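Hypothetical protein PH0156 (Pyrococcus horikoshii, PDB 2P62) is of unknown function but belongs to the Toprim-like clan of protein families, which suggests a distant kinship with enzymes that act on nucleic acids. Local coordinates at residues A[155-160]-A[187-192]; A[14-19]-A[134-139]; A[110-115]-A[124-129]; A[76-81]-A[87-92]; A[3-8]-A[42-47]. All coordinates share one frame; numbering follows the deposited sequence.

Interaction 1. Residues A[155-160]-A[187-192]; sequences SLAYLA and KDVMHI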
# COMPACT_ATOMS: atom_id res chain seq x y z
N SER A 155 17.21 -2.01 9.31
CA SER A 155 18.18 -2.34 8.28
C SER A 155 18.05 -1.35 7.12
O SER A 155 19.06 -0.91 6.56
CB SER A 155 17.94 -3.76 7.76
OG SER A 155 18.05 -4.71 8.79
N LEU A 156 16.82 -1.01 6.76
CA LEU A 156 16.55 -0.05 5.68
C LEU A 156 17.13 1.31 6.07
O LEU A 156 17.66 2.03 5.24
CB LEU A 156 15.03 0.09 5.44
CG LEU A 156 14.33 -0.68 4.31
CD1 LEU A 156 14.85 -0.19 2.96
CD2 LEU A 156 14.57 -2.16 4.45
N ALA A 157 17.02 1.64 7.35
CA ALA A 157 17.55 2.90 7.85
C ALA A 157 19.08 2.88 7.73
O ALA A 157 19.70 3.92 7.47
CB ALA A 157 17.14 3.11 9.30
N TYR A 158 19.68 1.71 7.91
CA TYR A 158 21.13 1.59 7.83
C TYR A 158 21.61 1.75 6.39
O TYR A 158 22.68 2.32 6.13
CB TYR A 158 21.59 0.25 8.41
CG TYR A 158 23.09 0.12 8.52
CD1 TYR A 158 23.83 -0.52 7.53
CD2 TYR A 158 23.78 0.66 9.61
CE1 TYR A 158 25.21 -0.61 7.61
CE2 TYR A 158 25.17 0.57 9.70
CZ TYR A 158 25.88 -0.07 8.69
OH TYR A 158 27.25 -0.16 8.77
N LEU A 159 20.81 1.25 5.45
CA LEU A 159 21.15 1.39 4.05
C LEU A 159 21.08 2.88 3.69
O LEU A 159 21.92 3.39 2.96
CB LEU A 159 20.15 0.59 3.19
CG LEU A 159 20.33 0.70 1.66
CD1 LEU A 159 21.71 0.21 1.27
CD2 LEU A 159 19.26 -0.12 0.97
N ALA A 160 20.07 3.57 4.23
CA ALA A 160 19.91 5.00 3.97
C ALA A 160 21.14 5.73 4.49
O ALA A 160 21.64 6.66 3.86
CB ALA A 160 18.64 5.52 4.65
N LYS A 187 10.59 3.14 11.56
CA LYS A 187 9.51 3.33 10.60
C LYS A 187 9.28 4.82 10.34
O LYS A 187 8.81 5.20 9.27
CB LYS A 187 8.22 2.68 11.08
CG LYS A 187 8.19 1.15 10.97
CD LYS A 187 6.92 0.60 11.61
CE LYS A 187 7.01 -0.91 11.86
NZ LYS A 187 6.88 -1.73 10.62
N ASP A 188 9.59 5.66 11.31
CA ASP A 188 9.43 7.10 11.11
C ASP A 188 10.46 7.53 10.05
O ASP A 188 10.15 8.29 9.14
CB ASP A 188 9.68 7.87 12.41
CG ASP A 188 8.48 7.85 13.36
OD1 ASP A 188 8.68 8.15 14.56
OD2 ASP A 188 7.34 7.56 12.92
N VAL A 189 11.68 7.01 10.17
CA VAL A 189 12.76 7.35 9.24
C VAL A 189 12.38 6.95 7.82
O VAL A 189 12.78 7.59 6.84
CB VAL A 189 14.09 6.64 9.63
CG1 VAL A 189 15.18 6.98 8.61
CG2 VAL A 189 14.53 7.07 11.02
N MET A 190 11.61 5.89 7.72
CA MET A 190 11.20 5.41 6.42
C MET A 190 10.39 6.49 5.70
O MET A 190 10.47 6.64 4.49
CB MET A 190 10.38 4.13 6.59
CG MET A 190 10.87 2.97 5.75
SD MET A 190 12.46 2.26 6.12
CE MET A 190 13.54 3.29 5.37
N HIS A 191 9.63 7.27 6.46
CA HIS A 191 8.84 8.33 5.87
C HIS A 191 9.70 9.52 5.48
O HIS A 191 9.35 10.27 4.56
CB HIS A 191 7.72 8.76 6.80
CG HIS A 191 6.60 7.77 6.86
ND1 HIS A 191 6.46 6.86 7.89
CD2 HIS A 191 5.62 7.49 5.98
CE1 HIS A 191 5.44 6.07 7.64
NE2 HIS A 191 4.91 6.43 6.48
N ILE A 192 10.83 9.71 6.16
CA ILE A 192 11.72 10.80 5.83
C ILE A 192 12.37 10.40 4.52
O ILE A 192 12.62 11.24 3.65
CB ILE A 192 12.81 10.98 6.89
CG1 ILE A 192 12.17 11.40 8.21
CG2 ILE A 192 13.85 11.99 6.42
CD1 ILE A 192 13.15 11.64 9.31
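Ala157 and Val189 mark the closest backbone approach, 6.7 Å between their CA atoms, where segments 155-160 and 187-192 bring two helices together. The axes of these segments come to 9.4 Å and their N-to-C directions differ by 41°, which defines an inclined helix-helix packing in the helical C-terminal region of this Toprim-like protein. Met190 contributes the largest share of the buried surface. Its chain bends at chi2 (67°) and again at chi3 (-82°), which folds the thioether back against Leu156, and the two side chains cross at about a right angle. The sulfur and terminal methyl therefore press on the root of the leucine rather than on its methyls. Beside them the contact is looser, with Ala157 CB 4.4 Å from Val189 CG1, and no hydrogen bond crosses the interface. Tyr208 of helix 204-218 touches both Leu156 and Met190, while Leu166 touches Val189 and Ala160. Helix 186-196 also faces the dimer partner, where the ring of His191 meets that of His191 of the second subunit. The tightest point is Leu156 CB, which has Met190 SD at 3.4 Å and Met190 CE at 3.5 Å.

Interaction 2. Residues A[14-19]-A[134-139]; sequences ESFFKV and YGMGNL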
# COMPACT_ATOMS: atom_id res chain seq x y z
N GLU A 14 7.95 -8.66 1.77
CA GLU A 14 7.92 -9.37 0.49
C GLU A 14 8.62 -8.57 -0.61
O GLU A 14 9.32 -9.14 -1.44
CB GLU A 14 6.48 -9.69 0.07
CG GLU A 14 6.36 -10.27 -1.35
CD GLU A 14 4.95 -10.20 -1.91
OE1 GLU A 14 4.10 -11.03 -1.53
OE2 GLU A 14 4.68 -9.30 -2.73
N SER A 15 8.43 -7.25 -0.63
CA SER A 15 9.06 -6.41 -1.65
C SER A 15 10.56 -6.40 -1.49
O SER A 15 11.30 -6.52 -2.48
CB SER A 15 8.55 -4.97 -1.57
OG SER A 15 7.21 -4.87 -1.99
N PHE A 16 11.01 -6.23 -0.25
CA PHE A 16 12.43 -6.20 0.05
C PHE A 16 13.12 -7.45 -0.51
O PHE A 16 14.09 -7.34 -1.25
CB PHE A 16 12.64 -6.10 1.58
CG PHE A 16 14.09 -6.06 1.99
CD1 PHE A 16 14.74 -7.23 2.39
CD2 PHE A 16 14.81 -4.87 1.97
CE1 PHE A 16 16.09 -7.20 2.77
CE2 PHE A 16 16.16 -4.84 2.34
CZ PHE A 16 16.80 -6.01 2.74
N PHE A 17 12.60 -8.63 -0.19
CA PHE A 17 13.20 -9.85 -0.70
C PHE A 17 13.05 -10.02 -2.21
O PHE A 17 13.97 -10.50 -2.88
CB PHE A 17 12.63 -11.07 0.03
CG PHE A 17 13.32 -11.37 1.33
CD1 PHE A 17 14.55 -12.02 1.35
CD2 PHE A 17 12.75 -10.97 2.54
CE1 PHE A 17 15.23 -12.25 2.55
CE2 PHE A 17 13.42 -11.19 3.75
CZ PHE A 17 14.66 -11.83 3.75
N LYS A 18 11.89 -9.63 -2.73
CA LYS A 18 11.61 -9.74 -4.15
C LYS A 18 12.56 -8.90 -5.01
O LYS A 18 13.07 -9.36 -6.03
CB LYS A 18 10.14 -9.36 -4.41
CG LYS A 18 9.61 -9.68 -5.81
CD LYS A 18 9.56 -8.44 -6.70
CE LYS A 18 8.37 -7.57 -6.38
NZ LYS A 18 7.13 -8.31 -6.63
N VAL A 19 12.82 -7.66 -4.61
CA VAL A 19 13.71 -6.85 -5.43
C VAL A 19 15.14 -7.41 -5.41
O VAL A 19 15.83 -7.39 -6.43
CB VAL A 19 13.69 -5.34 -5.01
CG1 VAL A 19 14.17 -5.16 -3.57
CG2 VAL A 19 14.53 -4.52 -5.98
N TYR A 134 14.94 -16.91 10.79
CA TYR A 134 15.80 -15.75 10.68
C TYR A 134 15.20 -14.47 11.25
O TYR A 134 14.07 -14.11 10.94
CB TYR A 134 16.18 -15.54 9.22
CG TYR A 134 17.16 -14.42 8.98
CD1 TYR A 134 16.72 -13.13 8.69
CD2 TYR A 134 18.54 -14.64 9.07
CE1 TYR A 134 17.62 -12.08 8.49
CE2 TYR A 134 19.45 -13.60 8.87
CZ TYR A 134 18.99 -12.33 8.58
OH TYR A 134 19.88 -11.31 8.38
N GLY A 135 15.97 -13.79 12.10
CA GLY A 135 15.52 -12.55 12.69
C GLY A 135 16.05 -11.37 11.89
O GLY A 135 17.25 -11.25 11.70
N MET A 136 15.15 -10.50 11.42
CA MET A 136 15.54 -9.34 10.63
C MET A 136 15.84 -8.12 11.50
O MET A 136 15.19 -7.87 12.51
CB MET A 136 14.42 -8.98 9.64
CG MET A 136 14.71 -7.77 8.75
SD MET A 136 15.99 -8.05 7.50
CE MET A 136 15.20 -9.35 6.59
N GLY A 137 16.86 -7.36 11.11
CA GLY A 137 17.21 -6.18 11.87
C GLY A 137 18.27 -6.39 12.93
O GLY A 137 18.30 -5.66 13.91
N ASN A 138 19.14 -7.38 12.76
CA ASN A 138 20.18 -7.61 13.75
C ASN A 138 21.41 -6.75 13.47
O ASN A 138 22.39 -7.20 12.88
CB ASN A 138 20.59 -9.09 13.79
CG ASN A 138 20.16 -9.77 15.08
OD1 ASN A 138 20.34 -9.23 16.17
ND2 ASN A 138 19.59 -10.97 14.96
N LEU A 139 21.33 -5.49 13.88
CA LEU A 139 22.44 -4.55 13.68
C LEU A 139 22.27 -3.38 14.64
O LEU A 139 21.33 -3.36 15.44
CB LEU A 139 22.50 -4.05 12.22
CG LEU A 139 21.39 -3.24 11.50
CD1 LEU A 139 20.04 -3.92 11.70
CD2 LEU A 139 21.33 -1.82 12.01
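A helix-on-sheet contact, in an alpha/beta region consistent with the Toprim-like clan, packs Phe16 and Phe17 of helix 11-23 toward Met136 at the end of strand 129-136. The nearest CA atoms, those of Phe16 and Met136, are 11.5 Å apart, so long side chains from both sides must span the gap. Met136 does so with CG anti to the backbone N (chi1 -180°) and bends at chi2 and chi3, which carries its methyl toward the phenyl rings. Phe17 reaches out from the opposite direction. Phe16 also lies over one face of Phe17: Phe16 CD1 stands 4.2 Å above that ring, offset toward its rim. Leu152 of helix 152-162 touches both Phe16 and Met136, and Leu235 and Met239 of helix 233-239 pack on Phe17, so the contact joins the sheet to C-terminal helices as well. The meeting is wholly apolar: Met136 CE lies obliquely to both rings, equally distant at 3.8 Å from Phe17 CZ and Phe17 CE2, and 4.5 Å from Phe16 CE1.

Interaction 3. Residues A[110-115]-A[124-129]; sequences SFLRER and IVTEGV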
# COMPACT_ATOMS: atom_id res chain seq x y z
N SER A 110 8.75 -24.04 18.42
CA SER A 110 7.49 -24.27 19.14
C SER A 110 6.36 -24.72 18.21
O SER A 110 5.30 -25.13 18.68
CB SER A 110 7.05 -23.00 19.88
OG SER A 110 6.44 -22.07 18.98
N PHE A 111 6.57 -24.62 16.90
CA PHE A 111 5.57 -25.04 15.92
C PHE A 111 5.77 -26.49 15.51
O PHE A 111 4.87 -27.11 14.95
CB PHE A 111 5.66 -24.16 14.66
CG PHE A 111 5.36 -22.71 14.91
CD1 PHE A 111 6.00 -21.72 14.17
CD2 PHE A 111 4.47 -22.33 15.91
CE1 PHE A 111 5.76 -20.38 14.43
CE2 PHE A 111 4.23 -21.00 16.18
CZ PHE A 111 4.87 -20.02 15.44
N LEU A 112 6.95 -27.04 15.80
CA LEU A 112 7.28 -28.41 15.41
C LEU A 112 7.13 -29.47 16.50
O LEU A 112 8.10 -30.15 16.84
CB LEU A 112 8.70 -28.46 14.88
CG LEU A 112 9.01 -27.49 13.73
CD1 LEU A 112 10.48 -27.60 13.41
CD2 LEU A 112 8.15 -27.82 12.51
N ARG A 113 5.92 -29.62 17.03
CA ARG A 113 5.68 -30.62 18.06
C ARG A 113 5.42 -32.00 17.43
O ARG A 113 4.86 -32.09 16.33
CB ARG A 113 4.48 -30.17 18.90
CG ARG A 113 4.75 -30.15 20.39
CD ARG A 113 4.21 -31.40 21.05
NE ARG A 113 2.77 -31.55 20.81
CZ ARG A 113 2.00 -32.45 21.42
NH1 ARG A 113 2.53 -33.29 22.31
NH2 ARG A 113 0.71 -32.52 21.13
N GLU A 114 5.82 -33.07 18.10
CA GLU A 114 5.64 -34.44 17.59
C GLU A 114 6.46 -34.67 16.32
O GLU A 114 6.08 -35.47 15.46
CB GLU A 114 4.16 -34.73 17.30
CG GLU A 114 3.25 -34.75 18.53
CD GLU A 114 3.48 -35.96 19.43
OE1 GLU A 114 2.87 -36.01 20.52
OE2 GLU A 114 4.27 -36.86 19.06
N ARG A 115 7.57 -33.95 16.20
CA ARG A 115 8.46 -34.04 15.04
C ARG A 115 9.86 -34.44 15.48
O ARG A 115 10.34 -33.97 16.51
CB ARG A 115 8.58 -32.69 14.32
CG ARG A 115 7.32 -32.14 13.67
CD ARG A 115 7.03 -32.82 12.33
NE ARG A 115 5.84 -32.24 11.70
CZ ARG A 115 5.19 -32.78 10.67
NH1 ARG A 115 5.61 -33.92 10.14
NH2 ARG A 115 4.12 -32.18 10.18
N ILE A 124 16.74 -26.04 11.33
CA ILE A 124 16.00 -27.10 12.00
C ILE A 124 15.60 -28.10 10.90
O ILE A 124 14.85 -27.75 9.99
CB ILE A 124 14.71 -26.55 12.70
CG1 ILE A 124 15.09 -25.50 13.75
CG2 ILE A 124 13.95 -27.67 13.39
CD1 ILE A 124 13.90 -24.85 14.41
N VAL A 125 16.10 -29.32 10.99
CA VAL A 125 15.80 -30.32 9.97
C VAL A 125 14.80 -31.33 10.49
O VAL A 125 15.01 -31.96 11.53
CB VAL A 125 17.09 -31.07 9.49
CG1 VAL A 125 16.76 -31.98 8.32
CG2 VAL A 125 18.17 -30.08 9.09
N THR A 126 13.70 -31.48 9.77
CA THR A 126 12.67 -32.42 10.14
C THR A 126 11.97 -32.83 8.86
O THR A 126 11.77 -32.01 7.96
CB THR A 126 11.65 -31.79 11.13
OG1 THR A 126 10.68 -32.77 11.52
CG2 THR A 126 10.95 -30.62 10.51
N GLU A 127 11.64 -34.12 8.75
CA GLU A 127 10.97 -34.62 7.56
C GLU A 127 11.86 -34.35 6.34
O GLU A 127 11.36 -34.22 5.23
CB GLU A 127 9.62 -33.93 7.40
CG GLU A 127 8.38 -34.79 7.65
CD GLU A 127 8.44 -35.65 8.91
OE1 GLU A 127 8.97 -36.78 8.83
OE2 GLU A 127 7.97 -35.19 9.98
N GLY A 128 13.17 -34.25 6.56
CA GLY A 128 14.08 -33.98 5.46
C GLY A 128 14.05 -32.55 4.96
O GLY A 128 14.68 -32.22 3.96
N VAL A 129 13.32 -31.68 5.66
CA VAL A 129 13.21 -30.28 5.25
C VAL A 129 14.02 -29.34 6.15
O VAL A 129 13.88 -29.37 7.37
CB VAL A 129 11.71 -29.82 5.27
CG1 VAL A 129 11.61 -28.33 5.02
CG2 VAL A 129 10.91 -30.59 4.21
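Arg115 and Glu127 cross at about a right angle and join in a salt bridge, NH1 donating to OE2 over 2.7 Å. The geometry is bent rather than ideal. The N-H...O angle is 141°, the guanidinium and carboxylate planes are turned 55° apart, and the nitrogen comes to OE2 from above the carboxylate plane, 35° out of it. On the guanidinium side the oxygen lies at the edge, tilted somewhat out of the plane. The arginine also passes Thr126 roughly at right angles: Arg115 CB lies 3.5 Å from Thr126 OG1, and the bend at chi2 keeps Arg115 CD near that oxygen as well, at 3.7 Å. The hydroxyl is hydrogen-bonded to the carbonyl of Glu116, and its approach to the arginine carbons is packing alone.

Segment 124-129 forms the tight end of a beta hairpin. A type I' turn from Thr126 to Val129 links antiparallel strands 123-126 and 129-136, closed by Val129 N to Thr126 O at 2.8 Å and Thr126 N to Val129 O at 3.2 Å. Glu127 occupies a corner of that turn.

On the apolar side, Leu112 and Ile124 meet at a slant, methyl to methyl, with Leu112 CD1 3.5 Å from Ile124 CG2. Ile131 and Leu79 also pack on Leu112. The other terminal nitrogen of Arg115, NH2, makes a salt bridge to Asp80 of helix 71-84.

Interaction 4. Residues A[76-81]-A[87-92]; sequences KSVLDS and LNVEEV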
# COMPACT_ATOMS: atom_id res chain seq x y z
N LYS A 76 2.79 -27.37 9.20
CA LYS A 76 2.31 -28.73 9.40
C LYS A 76 1.90 -29.33 8.05
O LYS A 76 2.34 -30.42 7.69
CB LYS A 76 1.12 -28.72 10.36
CG LYS A 76 0.76 -30.09 10.88
CD LYS A 76 -0.42 -30.02 11.83
CE LYS A 76 -0.65 -31.38 12.50
NZ LYS A 76 -0.74 -32.48 11.49
N SER A 77 1.09 -28.59 7.30
CA SER A 77 0.65 -29.04 5.99
C SER A 77 1.84 -29.37 5.10
O SER A 77 1.99 -30.51 4.66
CB SER A 77 -0.19 -27.97 5.30
OG SER A 77 -1.24 -27.52 6.13
N VAL A 78 2.68 -28.37 4.84
CA VAL A 78 3.84 -28.58 3.97
C VAL A 78 4.67 -29.78 4.41
O VAL A 78 4.97 -30.66 3.60
CB VAL A 78 4.74 -27.30 3.88
CG1 VAL A 78 5.93 -27.57 3.01
CG2 VAL A 78 3.95 -26.13 3.29
N LEU A 79 5.02 -29.83 5.70
CA LEU A 79 5.80 -30.92 6.26
C LEU A 79 5.12 -32.28 6.06
O LEU A 79 5.77 -33.26 5.71
CB LEU A 79 6.02 -30.68 7.75
CG LEU A 79 7.35 -30.14 8.27
CD1 LEU A 79 7.98 -29.17 7.30
CD2 LEU A 79 7.10 -29.49 9.61
N ASP A 80 3.82 -32.35 6.32
CA ASP A 80 3.09 -33.60 6.14
C ASP A 80 3.09 -33.96 4.65
O ASP A 80 3.31 -35.12 4.28
CB ASP A 80 1.66 -33.49 6.69
CG ASP A 80 1.60 -33.54 8.23
OD1 ASP A 80 0.59 -33.07 8.80
OD2 ASP A 80 2.54 -34.06 8.88
N SER A 81 2.85 -32.97 3.79
CA SER A 81 2.85 -33.23 2.36
C SER A 81 4.22 -33.75 1.93
O SER A 81 4.31 -34.64 1.08
CB SER A 81 2.51 -31.95 1.58
OG SER A 81 1.21 -31.47 1.92
N LEU A 87 4.72 -32.95 -2.11
CA LEU A 87 5.31 -31.64 -2.37
C LEU A 87 6.82 -31.76 -2.43
O LEU A 87 7.43 -32.47 -1.62
CB LEU A 87 4.96 -30.64 -1.27
CG LEU A 87 3.76 -29.71 -1.53
CD1 LEU A 87 3.57 -28.76 -0.36
CD2 LEU A 87 4.00 -28.92 -2.82
N ASN A 88 7.43 -31.06 -3.37
CA ASN A 88 8.88 -31.12 -3.49
C ASN A 88 9.55 -29.93 -2.78
O ASN A 88 10.36 -29.22 -3.37
CB ASN A 88 9.28 -31.14 -4.96
CG ASN A 88 10.73 -31.53 -5.15
OD1 ASN A 88 11.40 -31.07 -6.07
ND2 ASN A 88 11.22 -32.40 -4.27
N VAL A 89 9.21 -29.74 -1.51
CA VAL A 89 9.79 -28.65 -0.74
C VAL A 89 10.99 -29.15 0.05
O VAL A 89 10.90 -30.16 0.75
CB VAL A 89 8.74 -28.05 0.24
CG1 VAL A 89 9.42 -27.11 1.23
CG2 VAL A 89 7.70 -27.28 -0.55
N GLU A 90 12.11 -28.45 -0.09
CA GLU A 90 13.33 -28.85 0.59
C GLU A 90 13.81 -27.83 1.63
O GLU A 90 14.60 -28.17 2.51
CB GLU A 90 14.43 -29.10 -0.44
CG GLU A 90 14.98 -27.86 -1.12
CD GLU A 90 15.97 -28.21 -2.22
OE1 GLU A 90 16.44 -29.36 -2.26
OE2 GLU A 90 16.27 -27.33 -3.05
N GLU A 91 13.36 -26.59 1.52
CA GLU A 91 13.76 -25.59 2.49
C GLU A 91 12.61 -24.64 2.77
O GLU A 91 11.79 -24.35 1.90
CB GLU A 91 15.00 -24.80 2.01
CG GLU A 91 16.19 -25.68 1.61
CD GLU A 91 17.47 -24.91 1.27
OE1 GLU A 91 17.40 -23.87 0.58
OE2 GLU A 91 18.56 -25.38 1.70
N VAL A 92 12.56 -24.20 4.02
CA VAL A 92 11.55 -23.26 4.45
C VAL A 92 12.26 -22.18 5.26
O VAL A 92 13.02 -22.48 6.19
CB VAL A 92 10.47 -23.92 5.35
CG1 VAL A 92 9.52 -22.84 5.85
CG2 VAL A 92 9.69 -24.97 4.56
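Ser81 and Leu87 give the nearest backbone approach, 5.6 Å between CA atoms, where the last turns of helix 71-84 face the loop that leads into strand 89-97, and the segments spread apart from there. Val78 carries the middle of the contact. With CG1 anti to its backbone N (chi1 178°), this methyl is directed onto Val89, and the two valines cross at about a right angle. Val78 CG1 lies 3.9 Å from Val89 CG1 and 4.0 Å from both Val89 CB and Val89 CG2, so a single methyl rests against the whole branched end of its partner. The same methyl, Val78 CG1, is 4.3 Å from Leu87 CD1.

This is the returning half of a beta-alpha-beta crossover. Strand 58-63 leads into helix 71-84, and the chain re-enters the sheet as parallel strand 89-97, with strand 2-7 lying between the two. Leu5 of that intervening strand touches Val78 and Val92.

No hydrogen bond crosses between the segments. Near the helix end, Ser81 uses its carbon: Ser81 CB is 3.9 Å from Leu87 CD1 and 4.0 Å from Leu87 CB. Its hydroxyl is hydrogen-bonded to the carbonyl of Lys41, outside the contact. Trp42, from the neighbouring helix 39-42, lies against Val78, Leu87 and Val89 together.

Interaction 5. Residues A[3-8]-A[42-47]; sequences IKLIIV and WGFRIG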
# COMPACT_ATOMS: atom_id res chain seq x y z
N ILE A 3 11.62 -26.65 -4.90
CA ILE A 3 10.78 -25.63 -4.30
C ILE A 3 11.24 -25.26 -2.90
O ILE A 3 11.50 -26.13 -2.08
CB ILE A 3 9.32 -26.09 -4.17
CG1 ILE A 3 8.78 -26.57 -5.51
CG2 ILE A 3 8.47 -24.93 -3.69
CD1 ILE A 3 7.42 -27.17 -5.39
N LYS A 4 11.33 -23.96 -2.66
CA LYS A 4 11.72 -23.42 -1.36
C LYS A 4 10.63 -22.44 -0.95
O LYS A 4 10.19 -21.62 -1.76
CB LYS A 4 13.05 -22.69 -1.46
CG LYS A 4 14.19 -23.55 -1.99
CD LYS A 4 15.51 -22.85 -1.80
CE LYS A 4 16.66 -23.67 -2.38
NZ LYS A 4 17.96 -22.99 -2.10
N LEU A 5 10.19 -22.53 0.30
CA LEU A 5 9.15 -21.66 0.83
C LEU A 5 9.73 -20.54 1.70
O LEU A 5 10.52 -20.80 2.62
CB LEU A 5 8.14 -22.49 1.64
CG LEU A 5 6.95 -21.76 2.28
CD1 LEU A 5 6.12 -21.09 1.18
CD2 LEU A 5 6.09 -22.76 3.06
N ILE A 6 9.34 -19.31 1.40
CA ILE A 6 9.78 -18.14 2.15
C ILE A 6 8.56 -17.48 2.79
O ILE A 6 7.65 -17.02 2.10
CB ILE A 6 10.50 -17.12 1.26
CG1 ILE A 6 11.67 -17.81 0.53
CG2 ILE A 6 11.00 -15.95 2.11
CD1 ILE A 6 12.56 -16.87 -0.28
N ILE A 7 8.55 -17.44 4.12
CA ILE A 7 7.45 -16.86 4.88
C ILE A 7 7.87 -15.56 5.56
O ILE A 7 8.78 -15.55 6.39
CB ILE A 7 6.94 -17.82 5.96
CG1 ILE A 7 6.63 -19.19 5.35
CG2 ILE A 7 5.70 -17.22 6.63
CD1 ILE A 7 6.28 -20.27 6.36
N VAL A 8 7.20 -14.47 5.20
CA VAL A 8 7.48 -13.17 5.78
C VAL A 8 6.21 -12.64 6.42
O VAL A 8 5.14 -13.24 6.25
CB VAL A 8 7.96 -12.17 4.71
CG1 VAL A 8 9.29 -12.63 4.14
CG2 VAL A 8 6.92 -12.05 3.60
N TRP A 42 -0.58 -27.22 0.90
CA TRP A 42 0.18 -26.09 1.41
C TRP A 42 -0.36 -25.50 2.71
O TRP A 42 0.39 -24.91 3.48
CB TRP A 42 0.28 -24.99 0.36
CG TRP A 42 1.12 -25.35 -0.81
CD1 TRP A 42 0.71 -25.96 -1.96
CD2 TRP A 42 2.52 -25.12 -0.95
NE1 TRP A 42 1.78 -26.12 -2.81
CE2 TRP A 42 2.90 -25.61 -2.22
CE3 TRP A 42 3.50 -24.54 -0.13
CZ2 TRP A 42 4.22 -25.55 -2.68
CZ3 TRP A 42 4.81 -24.48 -0.59
CH2 TRP A 42 5.15 -24.98 -1.86
N GLY A 43 -1.66 -25.64 2.93
CA GLY A 43 -2.25 -25.10 4.15
C GLY A 43 -2.45 -23.60 4.12
O GLY A 43 -2.60 -22.96 5.16
N PHE A 44 -2.44 -23.02 2.92
CA PHE A 44 -2.64 -21.59 2.76
C PHE A 44 -4.12 -21.25 2.93
O PHE A 44 -4.98 -22.13 2.89
CB PHE A 44 -2.15 -21.14 1.38
CG PHE A 44 -0.67 -21.30 1.17
CD1 PHE A 44 -0.13 -21.33 -0.12
CD2 PHE A 44 0.20 -21.43 2.25
CE1 PHE A 44 1.25 -21.49 -0.33
CE2 PHE A 44 1.57 -21.59 2.06
CZ PHE A 44 2.10 -21.61 0.77
N ARG A 45 -4.42 -19.96 3.13
CA ARG A 45 -5.80 -19.53 3.28
C ARG A 45 -6.51 -19.51 1.93
O ARG A 45 -5.87 -19.50 0.88
CB ARG A 45 -5.87 -18.15 3.93
CG ARG A 45 -5.12 -17.06 3.19
CD ARG A 45 -5.31 -15.70 3.85
NE ARG A 45 -4.98 -15.71 5.28
CZ ARG A 45 -5.81 -16.06 6.25
NH1 ARG A 45 -5.41 -16.03 7.51
NH2 ARG A 45 -7.06 -16.42 5.97
N ILE A 46 -7.84 -19.50 1.99
CA ILE A 46 -8.70 -19.51 0.81
C ILE A 46 -8.20 -18.86 -0.49
O ILE A 46 -7.67 -19.55 -1.36
CB ILE A 46 -10.10 -18.91 1.13
CG1 ILE A 46 -10.02 -17.98 2.35
CG2 ILE A 46 -11.10 -20.04 1.38
CD1 ILE A 46 -9.16 -16.74 2.15
N GLY A 47 -8.36 -17.55 -0.61
CA GLY A 47 -7.94 -16.86 -1.82
C GLY A 47 -6.59 -16.18 -1.75
O GLY A 47 -6.48 -14.97 -1.92
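Ile3 and Leu5 of strand 2-7 meet Trp42 and Phe44 through aliphatic-to-aromatic contacts, and no hydrogen bond crosses between the segments. The backbones stay well apart, 10.0 Å between the CA atoms of Leu5 and Trp42, and the rings bridge the distance. Ile3 presents a methyl to the outer rim of the indole: Ile3 CG2 is 3.8 Å from Trp42 CH2, at the edge and in the ring plane. Leu5, with CG anti to its backbone N (chi1 -180°), reaches both aromatics with one methyl. Leu5 CD1 lies 4.0 Å from Trp42 CZ3, obliquely to the indole, and 4.1 Å from Phe44 CZ, at that ring's edge.

Within 42-47, Trp42 CB lies 3.6 Å above the centre of the Phe44 ring, a carbon over a ring face; Phe37, outside the segment, meets the indole edge-to-face. Between the two aromatics, Gly43 leaves the helical conformation with positive phi (77°), turning the chain at the end of helix 39-42.

Polar contacts lie outside the interface. Arg70 makes weak hydrogen bonds to the carbonyls of Gly43 and Phe44, while Lys4, pointing away, pairs with Glu91.

The contact thus covers one face of the central sheet beside helix 71-84: Val74 of that helix touches Phe44, Ile71 touches Ile7, and Ile63 of parallel strand 58-63 packs against Phe44.

From the N terminus, interaction 5 closes the first loop, returning residues 42-47 to strand 2-7. Interaction 2 starts inside that loop, at 14-19, and closes only at 134-139, so the two cross; they touch through Val8 and Phe17. Two shorter closures nest within interaction 2: interaction 4, across the turn from helix 71-84 to strand 89-97, then interaction 3, at the hairpin near the sheet edge formed by strand 118-120. Interactions 4 and 5 join helix 71-84 and the 42-47 loop to adjacent strands 89-97 and 2-7. Interaction 1 follows in series, joining C-terminal helices; Leu156 touches Phe16, linking it to interaction 2, while interactions 3 and 4 lie about 35 Å away, centre to centre.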